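Local coordinates for uncharacterized protein (Legionella longbeachae NSW150, PDB 4JZA) that probably removes the 3-phosphate from phosphatidylinositol 3-phosphate, and so may act on lipid metabolism at the interface between pathogen and host, at residues A[178-182]-A[325-331]; A[169-174]-A[345-349]; A[185-189]-A[318-322]; A[191-195]-A[311-315]. All blocks are in the same frame, centred on the assembly; numbering follows the deposited sequence.

Interaction 1 (A[178-182]-A[325-331]); sequences LTLIK and LKGVDDV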
# COMPACT_ATOMS: atom_id res chain seq x y z
N LEU A 178 18.75 10.25 1.55
CA LEU A 178 17.60 11.15 1.63
C LEU A 178 18.02 12.61 1.63
O LEU A 178 17.38 13.48 0.99
CB LEU A 178 16.74 10.84 2.85
CG LEU A 178 16.05 9.47 2.81
CD1 LEU A 178 15.40 9.18 4.15
CD2 LEU A 178 15.00 9.37 1.72
N THR A 179 19.12 12.88 2.31
CA THR A 179 19.71 14.21 2.32
C THR A 179 20.12 14.66 0.91
O THR A 179 19.83 15.79 0.55
CB THR A 179 20.91 14.21 3.29
OG1 THR A 179 20.44 13.93 4.61
CG2 THR A 179 21.66 15.57 3.27
N LEU A 180 20.78 13.79 0.14
CA LEU A 180 21.10 14.12 -1.24
C LEU A 180 19.83 14.43 -2.08
O LEU A 180 19.80 15.38 -2.87
CB LEU A 180 21.86 12.96 -1.90
CG LEU A 180 23.33 12.80 -1.55
CD1 LEU A 180 23.87 11.49 -2.12
CD2 LEU A 180 24.13 13.98 -2.07
N ILE A 181 18.81 13.59 -1.95
CA ILE A 181 17.57 13.78 -2.68
C ILE A 181 17.03 15.21 -2.46
O ILE A 181 16.71 15.90 -3.41
CB ILE A 181 16.54 12.66 -2.33
CG1 ILE A 181 17.00 11.32 -2.88
CG2 ILE A 181 15.16 12.95 -2.92
CD1 ILE A 181 16.40 10.12 -2.19
N LYS A 182 16.97 15.68 -1.21
CA LYS A 182 16.53 17.04 -0.96
C LYS A 182 17.49 18.06 -1.53
O LYS A 182 17.09 19.09 -2.05
CB LYS A 182 16.48 17.36 0.50
CG LYS A 182 15.57 16.50 1.30
CD LYS A 182 15.48 17.04 2.72
CE LYS A 182 14.67 18.33 2.80
NZ LYS A 182 14.40 18.67 4.22
N LEU A 325 9.56 14.59 2.87
CA LEU A 325 10.93 15.06 3.15
C LEU A 325 10.93 16.55 3.31
O LEU A 325 11.67 17.14 4.10
CB LEU A 325 11.90 14.68 2.04
CG LEU A 325 12.39 13.23 2.05
CD1 LEU A 325 13.25 12.92 0.83
CD2 LEU A 325 13.23 12.96 3.25
N LYS A 326 10.12 17.19 2.50
CA LYS A 326 10.04 18.65 2.48
C LYS A 326 9.48 19.18 3.84
O LYS A 326 9.65 20.35 4.19
CB LYS A 326 9.18 19.06 1.29
CG LYS A 326 9.53 20.35 0.61
CD LYS A 326 8.56 20.62 -0.54
CE LYS A 326 9.14 20.19 -1.87
NZ LYS A 326 8.32 20.73 -2.99
N GLY A 327 8.84 18.33 4.63
CA GLY A 327 8.23 18.81 5.84
C GLY A 327 9.04 18.56 7.11
O GLY A 327 8.53 18.67 8.21
N VAL A 328 10.33 18.25 6.99
CA VAL A 328 11.13 18.03 8.19
C VAL A 328 12.48 18.69 8.08
O VAL A 328 13.00 18.85 6.98
CB VAL A 328 11.31 16.50 8.45
CG1 VAL A 328 9.97 15.89 8.79
CG2 VAL A 328 11.93 15.81 7.23
N ASP A 329 13.08 19.05 9.21
CA ASP A 329 14.47 19.47 9.16
C ASP A 329 15.32 18.26 9.13
O ASP A 329 16.16 18.19 8.28
CB ASP A 329 14.86 20.34 10.35
CG ASP A 329 14.28 21.74 10.24
OD1 ASP A 329 14.34 22.34 9.13
OD2 ASP A 329 13.78 22.25 11.28
N ASP A 330 15.07 17.32 10.05
CA ASP A 330 15.82 16.06 10.13
C ASP A 330 15.16 14.96 9.26
O ASP A 330 13.99 14.60 9.43
CB ASP A 330 15.98 15.59 11.58
CG ASP A 330 17.06 14.48 11.72
OD1 ASP A 330 17.49 13.88 10.68
OD2 ASP A 330 17.51 14.22 12.86
N VAL A 331 15.93 14.45 8.31
CA VAL A 331 15.34 13.57 7.33
C VAL A 331 14.84 12.29 7.99
O VAL A 331 13.98 11.59 7.42
CB VAL A 331 16.31 13.24 6.20
CG1 VAL A 331 16.58 14.48 5.39
CG2 VAL A 331 17.62 12.67 6.73
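Where a helix ends, its last carbonyls become available to other partners, and this contact is an example. Helix 315-325 gives way to a type I beta turn running from L325 to V328, and the turn and the loop that follows wrap one side of helix 172-183. Apolar contacts make up much of the interface. L325 points toward the helix and brings its CD1 to 4.1 Å from CD2 of L178 and 4.2 Å from CG2 of I181. Six residues on, V331 returns to the same helix, with its CB 4.1 Å from CB of L178, while its CG2 touches OG1 of T179 at 3.7 Å, a hydroxyl already bonded to the carbonyl of L175 in its own helix. I181 also touches W309 and Y310 of helix 308-311, a further neighbour of helix 172-183. The polar part rests on K182. Its aliphatic chain lies against L325 and V331, with CD 3.9 Å from CG1 of V331, and carries the ammonium group into the concave side of the turn. There the O of L325, which receives a weak turn bond from V328 N at 3.4 Å, also accepts a hydrogen bond from NZ of K182 at 3.1 Å.

Interaction 2 (A[169-174]-A[345-349]); sequences PYYDQL and LPLPA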
# COMPACT_ATOMS: atom_id res chain seq x y z
N PRO A 169 13.25 2.49 11.61
CA PRO A 169 13.76 1.57 10.61
C PRO A 169 14.88 2.13 9.75
O PRO A 169 15.44 1.39 8.94
CB PRO A 169 12.56 1.33 9.75
CG PRO A 169 11.81 2.63 9.81
CD PRO A 169 11.98 3.11 11.18
N TYR A 170 15.16 3.43 9.87
CA TYR A 170 16.24 4.07 9.09
C TYR A 170 17.64 3.65 9.56
O TYR A 170 17.81 3.21 10.67
CB TYR A 170 16.13 5.59 9.12
CG TYR A 170 15.94 6.17 10.48
CD1 TYR A 170 16.99 6.33 11.33
CD2 TYR A 170 14.69 6.59 10.89
CE1 TYR A 170 16.81 6.88 12.60
CE2 TYR A 170 14.49 7.13 12.14
CZ TYR A 170 15.56 7.27 12.99
OH TYR A 170 15.34 7.79 14.23
N TYR A 171 18.60 3.78 8.66
CA TYR A 171 20.00 3.51 8.91
C TYR A 171 20.80 4.60 8.18
O TYR A 171 20.28 5.26 7.25
CB TYR A 171 20.36 2.11 8.42
CG TYR A 171 19.94 1.79 7.02
CD1 TYR A 171 18.65 1.40 6.75
CD2 TYR A 171 20.84 1.88 5.93
CE1 TYR A 171 18.25 1.10 5.47
CE2 TYR A 171 20.41 1.59 4.63
CZ TYR A 171 19.11 1.19 4.42
OH TYR A 171 18.61 0.89 3.19
N ASP A 172 22.04 4.82 8.61
CA ASP A 172 22.82 6.00 8.18
C ASP A 172 22.93 6.18 6.65
O ASP A 172 22.73 7.29 6.13
CB ASP A 172 24.23 5.94 8.77
CG ASP A 172 24.26 6.21 10.27
OD1 ASP A 172 23.22 6.59 10.87
OD2 ASP A 172 25.35 6.01 10.85
N GLN A 173 23.23 5.09 5.94
CA GLN A 173 23.31 5.16 4.50
C GLN A 173 22.05 5.80 3.91
O GLN A 173 22.12 6.73 3.12
CB GLN A 173 23.60 3.80 3.86
CG GLN A 173 23.75 3.99 2.38
CD GLN A 173 24.21 2.78 1.56
OE1 GLN A 173 24.72 2.94 0.55
NE2 GLN A 173 23.94 1.64 1.93
N LEU A 174 20.89 5.33 4.32
CA LEU A 174 19.66 5.81 3.77
C LEU A 174 19.47 7.26 4.13
O LEU A 174 18.98 8.05 3.32
CB LEU A 174 18.45 5.02 4.27
CG LEU A 174 17.12 5.48 3.63
CD1 LEU A 174 16.90 4.77 2.32
CD2 LEU A 174 15.94 5.24 4.54
N LEU A 345 10.68 1.35 -0.52
CA LEU A 345 11.87 1.99 0.02
C LEU A 345 12.65 0.94 0.80
O LEU A 345 12.08 0.05 1.43
CB LEU A 345 11.47 3.14 0.91
CG LEU A 345 10.55 4.22 0.31
CD1 LEU A 345 10.10 5.19 1.40
CD2 LEU A 345 11.27 5.01 -0.76
N PRO A 346 13.98 1.03 0.77
CA PRO A 346 14.81 -0.04 1.29
C PRO A 346 15.07 0.04 2.78
O PRO A 346 16.19 0.10 3.21
CB PRO A 346 16.10 0.11 0.48
CG PRO A 346 16.19 1.56 0.21
CD PRO A 346 14.79 2.08 0.12
N LEU A 347 14.01 0.03 3.55
CA LEU A 347 14.10 -0.09 4.99
C LEU A 347 12.86 -0.79 5.49
O LEU A 347 11.84 -0.77 4.85
CB LEU A 347 14.23 1.27 5.65
CG LEU A 347 13.05 2.23 5.68
CD1 LEU A 347 13.40 3.41 6.56
CD2 LEU A 347 12.72 2.68 4.28
N PRO A 348 12.94 -1.44 6.61
CA PRO A 348 11.89 -2.39 7.04
C PRO A 348 10.57 -1.80 7.44
O PRO A 348 10.49 -0.73 8.09
CB PRO A 348 12.46 -3.03 8.30
CG PRO A 348 13.89 -2.65 8.33
CD PRO A 348 14.06 -1.40 7.56
N ALA A 349 9.54 -2.57 7.13
CA ALA A 349 8.19 -2.11 7.34
C ALA A 349 7.64 -2.82 8.49
O ALA A 349 8.03 -3.96 8.77
CB ALA A 349 7.33 -2.36 6.13
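A hydrogen bond of only 2.5 Å, from OH of Y171 to the carbonyl O of P346, is the striking feature here. The acceptor belongs to the central residue of an inverse gamma turn, whose own weak bond of 2.9 Å runs from N of L347 to O of L345. The tyrosine hydroxyl is also bonded to R393, and weakly to S397, so it joins the turn to helix 388-402. Around this polar point the contact is apolar and buried. L347 projects into the bend between P169 and the helix: its CD1 lies 3.7 Å from CG of P169 and 3.7 Å from CD2 of L174, while its CB approaches CE1 of Y171, at the ring edge, to 4.0 Å. The prolines close the two ends, with CB of P169 3.8 Å from CD of P348 and CG of P346 3.9 Å from CD1 of L174. W309 of helix 308-311 touches both L174 and P346. The arrangement fits a proline-rich connection, leading toward strand 352-359 of the large mixed sheet, laid across the start of helix 172-183, where Y171 holds the N-cap position and P346, centre of the gamma turn, accepts from its hydroxyl.

Interaction 3 (A[185-189]-A[318-322]); sequences KYPKT and QFFLE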
# COMPACT_ATOMS: atom_id res chain seq x y z
N LYS A 185 16.94 18.81 -4.98
CA LYS A 185 15.57 19.24 -5.25
C LYS A 185 14.72 18.16 -5.93
O LYS A 185 14.00 18.46 -6.86
CB LYS A 185 15.56 20.49 -6.14
CG LYS A 185 16.74 21.40 -5.90
CD LYS A 185 16.37 22.69 -5.23
CE LYS A 185 17.65 23.46 -4.92
NZ LYS A 185 17.56 24.88 -5.35
N TYR A 186 14.82 16.91 -5.47
CA TYR A 186 13.81 15.92 -5.82
C TYR A 186 13.71 15.69 -7.32
O TYR A 186 12.60 15.72 -7.87
CB TYR A 186 12.44 16.38 -5.28
CG TYR A 186 12.51 16.88 -3.86
CD1 TYR A 186 12.65 15.98 -2.81
CD2 TYR A 186 12.47 18.23 -3.55
CE1 TYR A 186 12.72 16.41 -1.50
CE2 TYR A 186 12.56 18.67 -2.23
CZ TYR A 186 12.67 17.74 -1.20
OH TYR A 186 12.80 18.12 0.14
N PRO A 187 14.84 15.44 -7.99
CA PRO A 187 14.71 15.12 -9.41
C PRO A 187 13.89 13.84 -9.61
O PRO A 187 13.92 12.94 -8.78
CB PRO A 187 16.14 14.92 -9.86
CG PRO A 187 16.82 14.40 -8.67
CD PRO A 187 16.18 15.09 -7.49
N LYS A 188 13.13 13.82 -10.68
CA LYS A 188 12.26 12.72 -11.00
C LYS A 188 12.85 11.86 -12.07
O LYS A 188 13.71 12.27 -12.83
CB LYS A 188 10.96 13.27 -11.53
CG LYS A 188 10.27 14.24 -10.59
CD LYS A 188 10.10 13.63 -9.20
CE LYS A 188 9.22 14.51 -8.35
NZ LYS A 188 9.91 15.80 -8.03
N THR A 189 12.38 10.63 -12.14
CA THR A 189 13.01 9.72 -13.07
C THR A 189 12.59 10.13 -14.47
O THR A 189 11.42 10.35 -14.70
CB THR A 189 12.68 8.28 -12.76
OG1 THR A 189 13.11 7.99 -11.41
CG2 THR A 189 13.41 7.39 -13.78
N GLN A 318 7.72 9.43 -6.01
CA GLN A 318 8.81 10.40 -5.82
C GLN A 318 8.24 11.71 -5.31
O GLN A 318 8.78 12.29 -4.36
CB GLN A 318 9.63 10.58 -7.07
CG GLN A 318 10.16 9.25 -7.61
CD GLN A 318 11.18 9.39 -8.74
OE1 GLN A 318 10.90 9.87 -9.83
NE2 GLN A 318 12.35 8.93 -8.48
N PHE A 319 7.10 12.13 -5.86
CA PHE A 319 6.43 13.31 -5.35
C PHE A 319 5.94 13.08 -3.95
O PHE A 319 6.00 13.98 -3.14
CB PHE A 319 5.25 13.74 -6.21
CG PHE A 319 5.63 14.53 -7.44
CD1 PHE A 319 6.03 15.86 -7.33
CD2 PHE A 319 5.51 13.98 -8.70
CE1 PHE A 319 6.33 16.61 -8.45
CE2 PHE A 319 5.81 14.72 -9.83
CZ PHE A 319 6.21 16.05 -9.70
N PHE A 320 5.48 11.87 -3.64
CA PHE A 320 5.04 11.57 -2.28
C PHE A 320 6.24 11.64 -1.35
O PHE A 320 6.19 12.24 -0.27
CB PHE A 320 4.40 10.18 -2.17
CG PHE A 320 3.09 10.01 -2.91
CD1 PHE A 320 2.37 11.06 -3.38
CD2 PHE A 320 2.58 8.74 -3.10
CE1 PHE A 320 1.18 10.85 -4.05
CE2 PHE A 320 1.40 8.52 -3.75
CZ PHE A 320 0.69 9.57 -4.24
N LEU A 321 7.35 11.03 -1.77
CA LEU A 321 8.54 11.07 -0.91
C LEU A 321 8.95 12.51 -0.66
O LEU A 321 9.18 12.91 0.49
CB LEU A 321 9.71 10.28 -1.54
CG LEU A 321 11.01 10.14 -0.75
CD1 LEU A 321 10.74 9.55 0.61
CD2 LEU A 321 11.97 9.24 -1.53
N GLU A 322 9.03 13.26 -1.76
CA GLU A 322 9.35 14.66 -1.74
C GLU A 322 8.48 15.40 -0.73
O GLU A 322 8.97 16.19 0.06
CB GLU A 322 9.19 15.28 -3.14
CG GLU A 322 9.14 16.81 -3.19
CD GLU A 322 8.90 17.37 -4.59
OE1 GLU A 322 8.72 18.59 -4.74
OE2 GLU A 322 8.89 16.59 -5.57
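Polar groups in a loop need partners, and a neighbouring helix can supply them through its side chains. NZ of K188 is the best served donor: it forms a salt bridge with OE2 of E322 at 2.8 Å, donates to the carbonyl O of Y186 at 2.7 Å, and lies 4.1 Å from the centroid of the F319 ring in a cation-pi contact over the ring face. CE of K188 sits 3.4 Å from that centroid as a CH-pi contact. The other carboxylate oxygen of E322 pairs with K326, while CG of E322 lies over the face of the Y186 ring, 3.5 Å from its centroid, a second CH-pi contact. Q318 serves T189 with both ends of its amide: OE1 accepts from N of T189 at 2.8 Å, and NE2 donates weakly to OG1 of T189 at 3.2 Å. That hydroxyl has its stronger partner in the carbonyl of W311, and the carbonyl of P187 is met by the hydroxyl of Y310. K185 is the C-prime residue of the Schellman motif ending helix 172-183, so the chain leaves that helix, passes along helix 315-325 with helix 308-311 close by, and continues into helix 191-194.

Interaction 4 (A[191-195]-A[311-315]); sequences GWLRD and WVLSE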
# COMPACT_ATOMS: atom_id res chain seq x y z
N GLY A 191 11.76 9.37 -18.32
CA GLY A 191 11.27 8.22 -19.13
C GLY A 191 12.33 7.35 -19.79
O GLY A 191 12.21 6.13 -19.82
N TRP A 192 13.36 7.98 -20.33
CA TRP A 192 14.41 7.25 -21.01
C TRP A 192 15.11 6.29 -20.12
O TRP A 192 15.63 5.27 -20.59
CB TRP A 192 15.41 8.21 -21.63
CG TRP A 192 16.27 9.03 -20.71
CD1 TRP A 192 16.08 10.35 -20.35
CD2 TRP A 192 17.54 8.62 -20.14
NE1 TRP A 192 17.16 10.77 -19.56
CE2 TRP A 192 18.06 9.74 -19.43
CE3 TRP A 192 18.27 7.43 -20.17
CZ2 TRP A 192 19.26 9.67 -18.72
CZ3 TRP A 192 19.48 7.35 -19.45
CH2 TRP A 192 19.96 8.46 -18.74
N LEU A 193 15.15 6.61 -18.82
CA LEU A 193 15.85 5.75 -17.84
C LEU A 193 15.02 4.56 -17.50
O LEU A 193 15.54 3.45 -17.37
CB LEU A 193 16.14 6.54 -16.58
CG LEU A 193 17.08 5.92 -15.56
CD1 LEU A 193 18.41 5.42 -16.13
CD2 LEU A 193 17.32 6.98 -14.53
N ARG A 194 13.71 4.80 -17.40
CA ARG A 194 12.77 3.74 -17.19
C ARG A 194 12.77 2.74 -18.31
O ARG A 194 12.66 1.56 -18.06
CB ARG A 194 11.37 4.29 -17.05
CG ARG A 194 11.15 5.01 -15.75
CD ARG A 194 9.68 5.31 -15.55
NE ARG A 194 9.49 6.32 -14.51
CZ ARG A 194 9.64 6.11 -13.20
NH1 ARG A 194 10.02 4.92 -12.74
NH2 ARG A 194 9.41 7.08 -12.34
N ASP A 195 12.90 3.22 -19.55
CA ASP A 195 12.88 2.33 -20.73
C ASP A 195 14.14 1.46 -20.92
O ASP A 195 14.12 0.57 -21.73
CB ASP A 195 12.59 3.15 -21.97
CG ASP A 195 11.19 3.83 -21.93
OD1 ASP A 195 10.35 3.50 -21.05
OD2 ASP A 195 10.95 4.69 -22.79
N TRP A 311 15.66 5.77 -8.30
CA TRP A 311 15.26 5.96 -9.71
C TRP A 311 14.18 5.00 -10.20
O TRP A 311 13.48 5.28 -11.16
CB TRP A 311 16.48 5.90 -10.65
CG TRP A 311 17.53 6.98 -10.43
CD1 TRP A 311 18.82 6.79 -10.08
CD2 TRP A 311 17.36 8.41 -10.56
NE1 TRP A 311 19.46 8.00 -9.96
CE2 TRP A 311 18.58 9.00 -10.26
CE3 TRP A 311 16.30 9.22 -10.92
CZ2 TRP A 311 18.77 10.37 -10.29
CZ3 TRP A 311 16.49 10.59 -10.95
CH2 TRP A 311 17.71 11.15 -10.66
N VAL A 312 14.04 3.84 -9.58
CA VAL A 312 12.98 2.91 -9.98
C VAL A 312 11.59 3.28 -9.39
O VAL A 312 10.53 2.78 -9.83
CB VAL A 312 13.36 1.46 -9.65
CG1 VAL A 312 14.64 1.08 -10.37
CG2 VAL A 312 13.52 1.25 -8.16
N LEU A 313 11.57 4.18 -8.41
CA LEU A 313 10.30 4.61 -7.90
C LEU A 313 9.49 5.18 -9.05
O LEU A 313 10.04 5.77 -9.94
CB LEU A 313 10.48 5.66 -6.80
CG LEU A 313 11.09 5.19 -5.50
CD1 LEU A 313 11.19 6.35 -4.55
CD2 LEU A 313 10.25 4.10 -4.88
N SER A 314 8.17 4.96 -9.04
CA SER A 314 7.26 5.60 -9.93
C SER A 314 7.30 7.08 -9.67
O SER A 314 7.76 7.54 -8.64
CB SER A 314 5.85 5.11 -9.67
OG SER A 314 5.33 5.60 -8.44
N GLU A 315 6.78 7.84 -10.60
CA GLU A 315 6.87 9.25 -10.46
C GLU A 315 6.02 9.77 -9.28
O GLU A 315 6.39 10.69 -8.57
CB GLU A 315 6.45 9.92 -11.77
CG GLU A 315 6.70 11.41 -11.72
CD GLU A 315 6.06 12.17 -12.85
OE1 GLU A 315 6.82 12.90 -13.53
OE2 GLU A 315 4.82 12.08 -13.04
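The second segment begins with W311, on helix 308-311, whose CG lies 4.1 Å from CD2 of L193; its indole nitrogen is directed elsewhere, to the carbonyl of I303, and its backbone O to T189. The CA-to-CB bond of V312 points away from helix 191-194 and its side chain touches W386 and H201; its carbonyl O lies 3.6 Å from NH1 of R194. At L313 comes the main polar link: the carbonyl O takes hydrogen bonds from both NH1 (2.9 Å) and NH2 (2.8 Å) of R194, so that one backbone oxygen accepts from both terminal nitrogens of the guanidinium. R194 reaches it from the short helix 191-194, within the phosphoinositide phosphatase insertion domain, and the bonds tie that region to the connection between helices 308-311 and 315-325. S314 follows as the N-cap of helix 315-325, its OG bonded to N of Q317. E315 opens the helix, and its CB lies 4.1 Å from NH2 of R194.

How the interactions relate
All four contacts join the chain running from the end of strand 159-166 through helix 191-194 to the chain returning from residue 308 to strand 352-359, each nested in the sequence loop of the one outside it, in the order 2, 1, 3, 4. Interaction 2, the outermost pair, is the buried one and is mostly apolar around a single short bond. The others are partly buried: interaction 1 is largely apolar, with one lysine bond to a turn carbonyl, while interaction 3 relies on charge and amide pairing and interaction 4 on an arginine bound to a carbonyl. Interactions 1 and 2 share helix 172-183. Interactions 2 and 4 touch where CD2 of L345 lies 4.0 Å from CD1 of L313.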